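Local coordinates for protein metallocarboxypeptidase (PDB 3DWC) that probably cleaves single amino acids, other than proline, from the C termini of peptides as a metal-dependent carboxypeptidase of the M32 family in Trypanosoma cruzi, at residues 439-443 with 444-448; 180-183 with 184-187; 257-260 with 261-265. All coordinates share one frame; numbering follows the deposited sequence.

Interaction 1 of 3, residues 439-443 with 444-448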
ATOM      1  N   ARG B 439      23.910 -33.644  -9.011  1.00 30.28           N
ATOM      2  CA  ARG B 439      24.139 -34.611 -10.070  1.00 30.65           C
ATOM      3  C   ARG B 439      24.560 -33.940 -11.361  1.00 29.85           C
ATOM      4  O   ARG B 439      25.488 -34.359 -12.042  1.00 26.63           O
ATOM      5  CB  ARG B 439      22.823 -35.347 -10.352  1.00 31.73           C
ATOM      6  CG  ARG B 439      22.883 -36.805 -10.196  1.00 34.58           C
ATOM      7  CD  ARG B 439      21.907 -37.474 -11.116  1.00 34.67           C
ATOM      8  NE  ARG B 439      20.534 -37.164 -10.745  1.00 37.62           N
ATOM      9  CZ  ARG B 439      19.643 -36.534 -11.508  1.00 39.59           C
ATOM     10  NH1 ARG B 439      19.946 -36.100 -12.741  1.00 40.42           N
ATOM     11  NH2 ARG B 439      18.416 -36.357 -11.026  1.00 41.61           N
ATOM     12  N   GLU B 440      23.832 -32.896 -11.731  1.00 29.68           N
ATOM     13  CA  GLU B 440      24.131 -32.217 -13.004  1.00 29.16           C
ATOM     14  C   GLU B 440      25.374 -31.337 -12.998  1.00 28.76           C
ATOM     15  O   GLU B 440      26.185 -31.351 -13.920  1.00 28.93           O
ATOM     16  CB  GLU B 440      22.935 -31.373 -13.403  1.00 29.18           C
ATOM     17  CG  GLU B 440      21.774 -32.223 -13.846  1.00 30.79           C
ATOM     18  CD  GLU B 440      20.569 -31.409 -14.281  1.00 31.15           C
ATOM     19  OE1 GLU B 440      20.652 -30.162 -14.413  1.00 36.39           O
ATOM     20  OE2 GLU B 440      19.527 -32.035 -14.505  1.00 32.20           O
ATOM     21  N   LEU B 441      25.498 -30.518 -11.975  1.00 29.51           N
ATOM     22  CA  LEU B 441      26.601 -29.554 -11.888  1.00 30.22           C
ATOM     23  C   LEU B 441      27.863 -30.170 -11.248  1.00 30.51           C
ATOM     24  O   LEU B 441      28.965 -29.698 -11.482  1.00 30.31           O
ATOM     25  CB  LEU B 441      26.132 -28.377 -11.022  1.00 30.49           C
ATOM     26  CG  LEU B 441      25.699 -27.028 -11.590  1.00 31.42           C
ATOM     27  CD1 LEU B 441      25.307 -26.999 -13.051  1.00 32.36           C
ATOM     28  CD2 LEU B 441      24.733 -26.322 -10.694  1.00 29.50           C
ATOM     29  N   GLY B 442      27.679 -31.183 -10.398  1.00 30.74           N
ATOM     30  CA  GLY B 442      28.790 -31.807  -9.699  1.00 30.95           C
ATOM     31  C   GLY B 442      28.809 -31.365  -8.241  1.00 31.18           C
ATOM     32  O   GLY B 442      28.553 -30.234  -7.916  1.00 29.78           O
ATOM     33  N   GLU B 443      29.170 -32.271  -7.367  1.00 32.02           N
ATOM     34  CA  GLU B 443      29.147 -32.031  -5.937  1.00 33.49           C
ATOM     35  C   GLU B 443      30.096 -30.913  -5.509  1.00 33.80           C
ATOM     36  O   GLU B 443      29.707 -30.010  -4.763  1.00 33.24           O
ATOM     37  CB  GLU B 443      29.489 -33.331  -5.210  1.00 34.35           C
ATOM     38  CG  GLU B 443      28.328 -34.368  -5.350  1.00 38.56           C
ATOM     39  CD  GLU B 443      27.221 -34.088  -4.384  1.00 42.88           C
ATOM     40  OE1 GLU B 443      27.492 -33.338  -3.426  1.00 45.21           O
ATOM     41  OE2 GLU B 443      26.105 -34.622  -4.568  1.00 48.70           O
ATOM     42  N   GLU B 444      31.313 -30.957  -6.012  1.00 34.61           N
ATOM     43  CA  GLU B 444      32.335 -29.965  -5.668  1.00 35.32           C
ATOM     44  C   GLU B 444      31.998 -28.575  -6.267  1.00 35.12           C
ATOM     45  O   GLU B 444      32.215 -27.524  -5.630  1.00 36.21           O
ATOM     46  CB  GLU B 444      33.719 -30.511  -6.114  1.00 36.38           C
ATOM     47  CG  GLU B 444      34.858 -29.495  -6.354  1.00 37.34           C
ATOM     48  CD  GLU B 444      36.067 -30.128  -7.056  1.00 39.91           C
ATOM     49  OE1 GLU B 444      36.328 -29.752  -8.239  1.00 42.77           O
ATOM     50  OE2 GLU B 444      36.719 -31.027  -6.432  1.00 46.28           O
ATOM     51  N   VAL B 445      31.397 -28.555  -7.453  1.00 34.07           N
ATOM     52  CA  VAL B 445      30.942 -27.298  -8.059  1.00 32.81           C
ATOM     53  C   VAL B 445      29.840 -26.618  -7.199  1.00 32.58           C
ATOM     54  O   VAL B 445      29.925 -25.440  -6.889  1.00 31.73           O
ATOM     55  CB  VAL B 445      30.395 -27.524  -9.474  1.00 32.85           C
ATOM     56  CG1 VAL B 445      29.703 -26.250 -10.025  1.00 30.01           C
ATOM     57  CG2 VAL B 445      31.530 -28.071 -10.404  1.00 32.89           C
ATOM     58  N   VAL B 446      28.810 -27.362  -6.827  1.00 32.47           N
ATOM     59  CA  VAL B 446      27.759 -26.811  -5.978  1.00 32.25           C
ATOM     60  C   VAL B 446      28.381 -26.321  -4.681  1.00 32.78           C
ATOM     61  O   VAL B 446      28.111 -25.213  -4.286  1.00 32.87           O
ATOM     62  CB  VAL B 446      26.617 -27.805  -5.719  1.00 32.66           C
ATOM     63  CG1 VAL B 446      25.560 -27.211  -4.769  1.00 30.25           C
ATOM     64  CG2 VAL B 446      25.983 -28.240  -7.045  1.00 30.44           C
ATOM     65  N   ASP B 447      29.192 -27.137  -4.007  1.00 33.13           N
ATOM     66  CA  ASP B 447      29.839 -26.692  -2.761  1.00 33.42           C
ATOM     67  C   ASP B 447      30.658 -25.406  -2.932  1.00 32.86           C
ATOM     68  O   ASP B 447      30.600 -24.509  -2.075  1.00 31.93           O
ATOM     69  CB  ASP B 447      30.701 -27.783  -2.161  1.00 35.20           C
ATOM     70  CG  ASP B 447      29.888 -28.916  -1.561  1.00 39.06           C
ATOM     71  OD1 ASP B 447      28.668 -28.733  -1.326  1.00 42.63           O
ATOM     72  OD2 ASP B 447      30.488 -29.994  -1.334  1.00 43.21           O
ATOM     73  N   ASP B 448      31.360 -25.285  -4.051  1.00 33.13           N
ATOM     74  CA  ASP B 448      32.130 -24.075  -4.321  1.00 33.43           C
ATOM     75  C   ASP B 448      31.236 -22.863  -4.499  1.00 33.02           C
ATOM     76  O   ASP B 448      31.564 -21.805  -3.976  1.00 32.65           O
ATOM     77  CB  ASP B 448      33.028 -24.217  -5.558  1.00 34.40           C
ATOM     78  CG  ASP B 448      34.211 -25.065  -5.309  1.00 39.02           C
ATOM     79  OD1 ASP B 448      34.391 -25.444  -4.141  1.00 42.85           O
ATOM     80  OD2 ASP B 448      34.954 -25.367  -6.285  1.00 42.34           O
TER

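Interaction 2 of 3, residues 180-183 with 184-187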
ATOM      1  N   SER B 180       8.184 -44.757   8.739  1.00 28.69           N
ATOM      2  CA  SER B 180       8.928 -45.990   8.857  1.00 28.34           C
ATOM      3  C   SER B 180      10.377 -45.781   9.318  1.00 28.18           C
ATOM      4  O   SER B 180      10.986 -46.719   9.857  1.00 27.32           O
ATOM      5  CB  SER B 180       8.899 -46.781   7.528  1.00 27.56           C
ATOM      6  OG  SER B 180       9.703 -46.165   6.522  1.00 29.82           O
ATOM      7  N   TRP B 181      10.932 -44.577   9.104  1.00 28.95           N
ATOM      8  CA  TRP B 181      12.375 -44.295   9.368  1.00 28.85           C
ATOM      9  C   TRP B 181      12.701 -43.074  10.240  1.00 28.88           C
ATOM     10  O   TRP B 181      13.745 -43.098  10.920  1.00 27.41           O
ATOM     11  CB  TRP B 181      13.219 -44.255   8.064  1.00 29.16           C
ATOM     12  CG  TRP B 181      12.753 -43.275   7.024  1.00 29.65           C
ATOM     13  CD1 TRP B 181      11.948 -43.536   5.951  1.00 28.96           C
ATOM     14  CD2 TRP B 181      13.054 -41.868   6.970  1.00 30.31           C
ATOM     15  NE1 TRP B 181      11.728 -42.381   5.232  1.00 29.97           N
ATOM     16  CE2 TRP B 181      12.385 -41.343   5.849  1.00 29.52           C
ATOM     17  CE3 TRP B 181      13.829 -41.007   7.762  1.00 30.16           C
ATOM     18  CZ2 TRP B 181      12.454 -40.008   5.511  1.00 29.75           C
ATOM     19  CZ3 TRP B 181      13.899 -39.692   7.428  1.00 29.51           C
ATOM     20  CH2 TRP B 181      13.221 -39.198   6.299  1.00 30.09           C
ATOM     21  N   LEU B 182      11.835 -42.041  10.246  1.00 29.30           N
ATOM     22  CA  LEU B 182      12.208 -40.742  10.811  1.00 30.03           C
ATOM     23  C   LEU B 182      12.204 -40.709  12.327  1.00 30.40           C
ATOM     24  O   LEU B 182      13.154 -40.188  12.888  1.00 31.13           O
ATOM     25  CB  LEU B 182      11.395 -39.570  10.209  1.00 30.64           C
ATOM     26  CG  LEU B 182      11.722 -38.136  10.664  1.00 30.05           C
ATOM     27  CD1 LEU B 182      13.246 -37.865  10.636  1.00 27.97           C
ATOM     28  CD2 LEU B 182      10.972 -37.129   9.795  1.00 30.20           C
ATOM     29  N   PRO B 183      11.168 -41.278  13.004  1.00 30.88           N
ATOM     30  CA  PRO B 183      11.251 -41.387  14.481  1.00 31.09           C
ATOM     31  C   PRO B 183      12.526 -42.076  15.030  1.00 31.36           C
ATOM     32  O   PRO B 183      13.132 -41.581  15.998  1.00 30.01           O
ATOM     33  CB  PRO B 183       9.992 -42.172  14.840  1.00 31.55           C
ATOM     34  CG  PRO B 183       9.015 -41.785  13.738  1.00 31.85           C
ATOM     35  CD  PRO B 183       9.876 -41.783  12.503  1.00 30.40           C
ATOM     36  N   GLU B 184      12.971 -43.161  14.395  1.00 31.18           N
ATOM     37  CA  GLU B 184      14.245 -43.761  14.807  1.00 31.60           C
ATOM     38  C   GLU B 184      15.495 -42.966  14.374  1.00 30.76           C
ATOM     39  O   GLU B 184      16.534 -43.010  15.040  1.00 30.15           O
ATOM     40  CB  GLU B 184      14.335 -45.209  14.356  1.00 32.38           C
ATOM     41  CG  GLU B 184      13.471 -46.127  15.203  1.00 34.31           C
ATOM     42  CD  GLU B 184      13.933 -46.189  16.674  1.00 37.37           C
ATOM     43  OE1 GLU B 184      15.161 -46.041  16.926  1.00 38.05           O
ATOM     44  OE2 GLU B 184      13.071 -46.412  17.564  1.00 37.38           O
ATOM     45  N   LEU B 185      15.393 -42.221  13.295  1.00 30.82           N
ATOM     46  CA  LEU B 185      16.525 -41.407  12.847  1.00 31.14           C
ATOM     47  C   LEU B 185      16.758 -40.307  13.862  1.00 31.52           C
ATOM     48  O   LEU B 185      17.905 -40.002  14.179  1.00 30.78           O
ATOM     49  CB  LEU B 185      16.266 -40.804  11.478  1.00 31.11           C
ATOM     50  CG  LEU B 185      17.356 -39.865  10.905  1.00 30.29           C
ATOM     51  CD1 LEU B 185      18.687 -40.568  10.933  1.00 28.94           C
ATOM     52  CD2 LEU B 185      17.033 -39.435   9.503  1.00 29.57           C
ATOM     53  N   LEU B 186      15.664 -39.714  14.346  1.00 31.68           N
ATOM     54  CA  LEU B 186      15.753 -38.654  15.327  1.00 32.52           C
ATOM     55  C   LEU B 186      16.474 -39.177  16.592  1.00 33.08           C
ATOM     56  O   LEU B 186      17.434 -38.558  17.092  1.00 32.48           O
ATOM     57  CB  LEU B 186      14.370 -38.077  15.646  1.00 31.68           C
ATOM     58  CG  LEU B 186      14.316 -37.111  16.843  1.00 32.15           C
ATOM     59  CD1 LEU B 186      15.361 -35.940  16.721  1.00 30.04           C
ATOM     60  CD2 LEU B 186      12.910 -36.543  17.009  1.00 33.18           C
ATOM     61  N   LYS B 187      16.033 -40.332  17.069  1.00 34.38           N
ATOM     62  CA  LYS B 187      16.591 -40.931  18.265  1.00 34.61           C
ATOM     63  C   LYS B 187      18.055 -41.264  18.080  1.00 34.83           C
ATOM     64  O   LYS B 187      18.837 -41.078  18.991  1.00 35.11           O
ATOM     65  CB  LYS B 187      15.835 -42.186  18.632  1.00 35.76           C
ATOM     66  CG  LYS B 187      14.379 -42.017  19.058  1.00 35.94           C
ATOM     67  CD  LYS B 187      13.944 -43.277  19.827  1.00 37.06           C
ATOM     68  CE  LYS B 187      12.407 -43.541  19.942  1.00 39.39           C
ATOM     69  NZ  LYS B 187      11.447 -42.479  19.441  1.00 41.49           N
TER
HETATM   70  O   HOH W   1      11.687 -40.416  17.841  1.00 19.24           O

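Interaction 3 of 3, residues 257-260 with 261-265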
ATOM      1  N   GLU B 257      19.269 -12.195  19.190  1.00 36.14           N
ATOM      2  CA  GLU B 257      19.870 -13.121  18.227  1.00 35.14           C
ATOM      3  C   GLU B 257      19.576 -12.731  16.786  1.00 34.45           C
ATOM      4  O   GLU B 257      18.716 -11.914  16.548  1.00 34.35           O
ATOM      5  CB  GLU B 257      19.433 -14.566  18.504  1.00 36.31           C
ATOM      6  CG  GLU B 257      17.905 -14.819  18.600  1.00 38.77           C
ATOM      7  CD  GLU B 257      17.252 -15.296  17.285  1.00 43.20           C
ATOM      8  OE1 GLU B 257      17.930 -15.824  16.388  1.00 41.70           O
ATOM      9  OE2 GLU B 257      16.020 -15.128  17.154  1.00 49.80           O
ATOM     10  N   PHE B 258      20.328 -13.290  15.845  1.00 33.07           N
ATOM     11  CA  PHE B 258      20.203 -12.943  14.437  1.00 33.64           C
ATOM     12  C   PHE B 258      19.780 -14.108  13.549  1.00 33.06           C
ATOM     13  O   PHE B 258      19.388 -13.902  12.436  1.00 30.32           O
ATOM     14  CB  PHE B 258      21.532 -12.392  13.885  1.00 32.68           C
ATOM     15  CG  PHE B 258      22.652 -13.359  13.957  1.00 30.88           C
ATOM     16  CD1 PHE B 258      22.781 -14.377  13.029  1.00 33.08           C
ATOM     17  CD2 PHE B 258      23.579 -13.275  14.955  1.00 32.18           C
ATOM     18  CE1 PHE B 258      23.810 -15.292  13.128  1.00 30.75           C
ATOM     19  CE2 PHE B 258      24.591 -14.171  15.046  1.00 32.51           C
ATOM     20  CZ  PHE B 258      24.713 -15.186  14.106  1.00 31.93           C
ATOM     21  N   VAL B 259      19.908 -15.320  14.046  1.00 33.53           N
ATOM     22  CA  VAL B 259      19.737 -16.518  13.212  1.00 35.05           C
ATOM     23  C   VAL B 259      18.322 -16.602  12.671  1.00 35.68           C
ATOM     24  O   VAL B 259      18.144 -16.815  11.495  1.00 36.05           O
ATOM     25  CB  VAL B 259      20.100 -17.798  14.027  1.00 35.42           C
ATOM     26  CG1 VAL B 259      19.703 -19.092  13.292  1.00 35.91           C
ATOM     27  CG2 VAL B 259      21.583 -17.787  14.336  1.00 33.79           C
ATOM     28  N   THR B 260      17.318 -16.418  13.524  1.00 36.77           N
ATOM     29  CA  THR B 260      15.951 -16.706  13.117  1.00 37.39           C
ATOM     30  C   THR B 260      15.541 -15.814  11.991  1.00 37.10           C
ATOM     31  O   THR B 260      14.932 -16.248  11.040  1.00 37.48           O
ATOM     32  CB  THR B 260      14.923 -16.525  14.245  1.00 38.11           C
ATOM     33  OG1 THR B 260      15.281 -17.385  15.317  1.00 39.69           O
ATOM     34  CG2 THR B 260      13.552 -17.003  13.745  1.00 39.24           C
ATOM     35  N   SER B 261      15.915 -14.559  12.129  1.00 36.27           N
ATOM     36  CA  SER B 261      15.636 -13.551  11.195  1.00 36.40           C
ATOM     37  C   SER B 261      16.448 -13.643   9.899  1.00 35.59           C
ATOM     38  O   SER B 261      15.906 -13.406   8.818  1.00 35.52           O
ATOM     39  CB  SER B 261      15.883 -12.208  11.885  1.00 37.50           C
ATOM     40  OG  SER B 261      16.008 -11.216  10.902  1.00 42.15           O
ATOM     41  N   LEU B 262      17.726 -13.990   9.995  1.00 34.47           N
ATOM     42  CA  LEU B 262      18.542 -14.259   8.794  1.00 34.79           C
ATOM     43  C   LEU B 262      18.001 -15.423   7.952  1.00 33.31           C
ATOM     44  O   LEU B 262      17.820 -15.344   6.725  1.00 31.66           O
ATOM     45  CB  LEU B 262      19.947 -14.637   9.257  1.00 35.29           C
ATOM     46  CG  LEU B 262      21.169 -14.366   8.377  1.00 37.23           C
ATOM     47  CD1 LEU B 262      22.227 -15.435   8.691  1.00 37.80           C
ATOM     48  CD2 LEU B 262      20.933 -14.193   6.893  1.00 37.73           C
ATOM     49  N   LEU B 263      17.818 -16.549   8.626  1.00 32.62           N
ATOM     50  CA  LEU B 263      17.276 -17.721   7.971  1.00 33.60           C
ATOM     51  C   LEU B 263      15.842 -17.524   7.471  1.00 32.21           C
ATOM     52  O   LEU B 263      15.439 -18.080   6.427  1.00 31.93           O
ATOM     53  CB  LEU B 263      17.377 -18.945   8.859  1.00 33.67           C
ATOM     54  CG  LEU B 263      18.730 -19.654   8.876  1.00 36.86           C
ATOM     55  CD1 LEU B 263      19.928 -18.707   8.842  1.00 40.65           C
ATOM     56  CD2 LEU B 263      18.707 -20.396  10.184  1.00 41.30           C
ATOM     57  N   GLY B 264      15.075 -16.774   8.235  1.00 32.19           N
ATOM     58  CA  GLY B 264      13.747 -16.314   7.788  1.00 32.10           C
ATOM     59  C   GLY B 264      13.756 -15.511   6.499  1.00 30.54           C
ATOM     60  O   GLY B 264      12.983 -15.755   5.602  1.00 32.06           O
ATOM     61  N   VAL B 265      14.631 -14.539   6.402  1.00 29.39           N
ATOM     62  CA  VAL B 265      14.763 -13.793   5.153  1.00 31.00           C
ATOM     63  C   VAL B 265      15.215 -14.663   3.986  1.00 29.77           C
ATOM     64  O   VAL B 265      14.717 -14.521   2.884  1.00 31.37           O
ATOM     65  CB  VAL B 265      15.701 -12.599   5.333  1.00 32.31           C
ATOM     66  CG1 VAL B 265      16.229 -12.051   4.012  1.00 31.59           C
ATOM     67  CG2 VAL B 265      14.957 -11.527   6.123  1.00 33.63           C
TER

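Interaction 1 of 3, residues 439-443 with 444-448
The carbonyl oxygen of E443 accepts the backbone N-H of D447, with E443 O 3.0 Å from D447 N. One step earlier, G442 O takes the N-H of V446, G442 O to V446 N being 3.1 Å. The chain is here leaving helix 421-441 and starting helix 443-451, with G442 both as the first residue to lose helical angles and as the N-cap of the next helix; its phi of 105° suits a residue without CB. V445 lays a methyl against the end of the first helix, CG2 lying 3.2 Å from L441 O. V446 turns CG2 beside its own backbone N, which sets this methyl 4.0 Å from L441 CB and 3.4 Å from G442 O. E443 bends back at its second torsion (-80°), and its OE1 forms a salt bridge with R438 NH2. D447 OD1 pairs with NH1 of the same guanidinium, which would offset the like charges of E443 OE1 and D447 OD2, 5.0 Å apart. L441 also touches K461, and V446 touches I458, both on helix 456-467.

Interaction 2 of 3, residues 180-183 with 184-187
Helix 168-196 is kinked at a proline, and the turns on either side of that kink meet where W181, L182 and P183 touch E184 to K187. The nitrogen of P183 carries no hydrogen for the preceding turn, yet the carbonyls before it remain engaged. L182 O accepts L186 N at 2.9 Å. W181 O reaches L185 N at 3.0 Å, with the N-H bent to 137° beside the kink. CG of W181 sits between the backbone N and the carbonyl carbon (chi1 56°), which lays the ring alongside L185, the two side chains pointing the same way. L185 CD2 meets the ring at its edge, 3.8 Å from W181 CZ3, while L182 CB stands 3.6 Å above one face of the W181 ring, toward the rim. NE1 of W181 is hydrogen-bonded to N177 OD1, which should help fix the rotation of the ring. Beyond it, helix 490-501 packs on W181 and L185, and L360 of helix 358-374 on L182, P183 and L186. P183 O has a weak bond to K187 N at 3.3 Å. A water donates to P183 O at 2.6 Å and accepts from K187 NZ at 2.6 Å, bridging the two. The lysine chain curls at its last torsion, almost eclipsed at -7°, to bring NZ back to this water. The lysine charge would probably polarise the water and strengthen its donation to P183 O, whose backbone bond to K187 N is weak.

Interaction 3 of 3, residues 257-260 with 261-265
V259 holds CG1 anti to its backbone N (chi1 170°), and L263, one turn on, swings CG beside its own N (chi1 -82°); the two side chains run side by side, pointing the same way. They meet tightly, V259 CG1 lying 3.5 Å from L263 CD2, and I341 of helix 334-341 packs against both. Under this pair V259 O accepts L263 N at 2.9 Å, while F258 O takes L262 N at 3.0 Å. In the next bond T260 O receives G264 N at 2.9 Å. E257 precedes the helix and folds its carboxylate over the first turn. E257 OE1 accepts T260 N at 3.0 Å through its syn lone pair, a capping bond, and E257 OE2 accepts T260 OG1 at 3.0 Å, also from the syn side but out of the carboxylate plane. Two grips from one residue would hold the carboxylate across the helix start, where the N-H groups of the first turn probably favour its negative charge. F258 anchors the turn inward, its ring edge-to-face with F207 and against F326. This is the capped start of helix 259-276, whose HExxH sequence supplies H267 and H271 to the cobalt ion, E298 of helix 294-309 being the third protein ligand: the arrangement of HExxH metallopeptidases, with E268 the predicted proton donor/acceptor.

From the N terminus the chain meets interaction 2 first, then interaction 3, then interaction 1. They follow in series: none nests in or crosses another, and since each joins two segments that follow one another without a gap, each closes no more than a helical turn or a helix junction. Residues 180-187 lie inside helix 168-196, facing helices 358-374 and 490-501; residues 257-265 lead from a loop into the metal-binding helix 259-276; residues 439-448 join helices 421-441 and 443-451 at the surface. The nearest atoms of interactions 1 and 2 are about 17 Å apart, of 2 and 3 about 17 Å, and of 1 and 3 about 16 Å, so the three stand apart within one mainly helical fold.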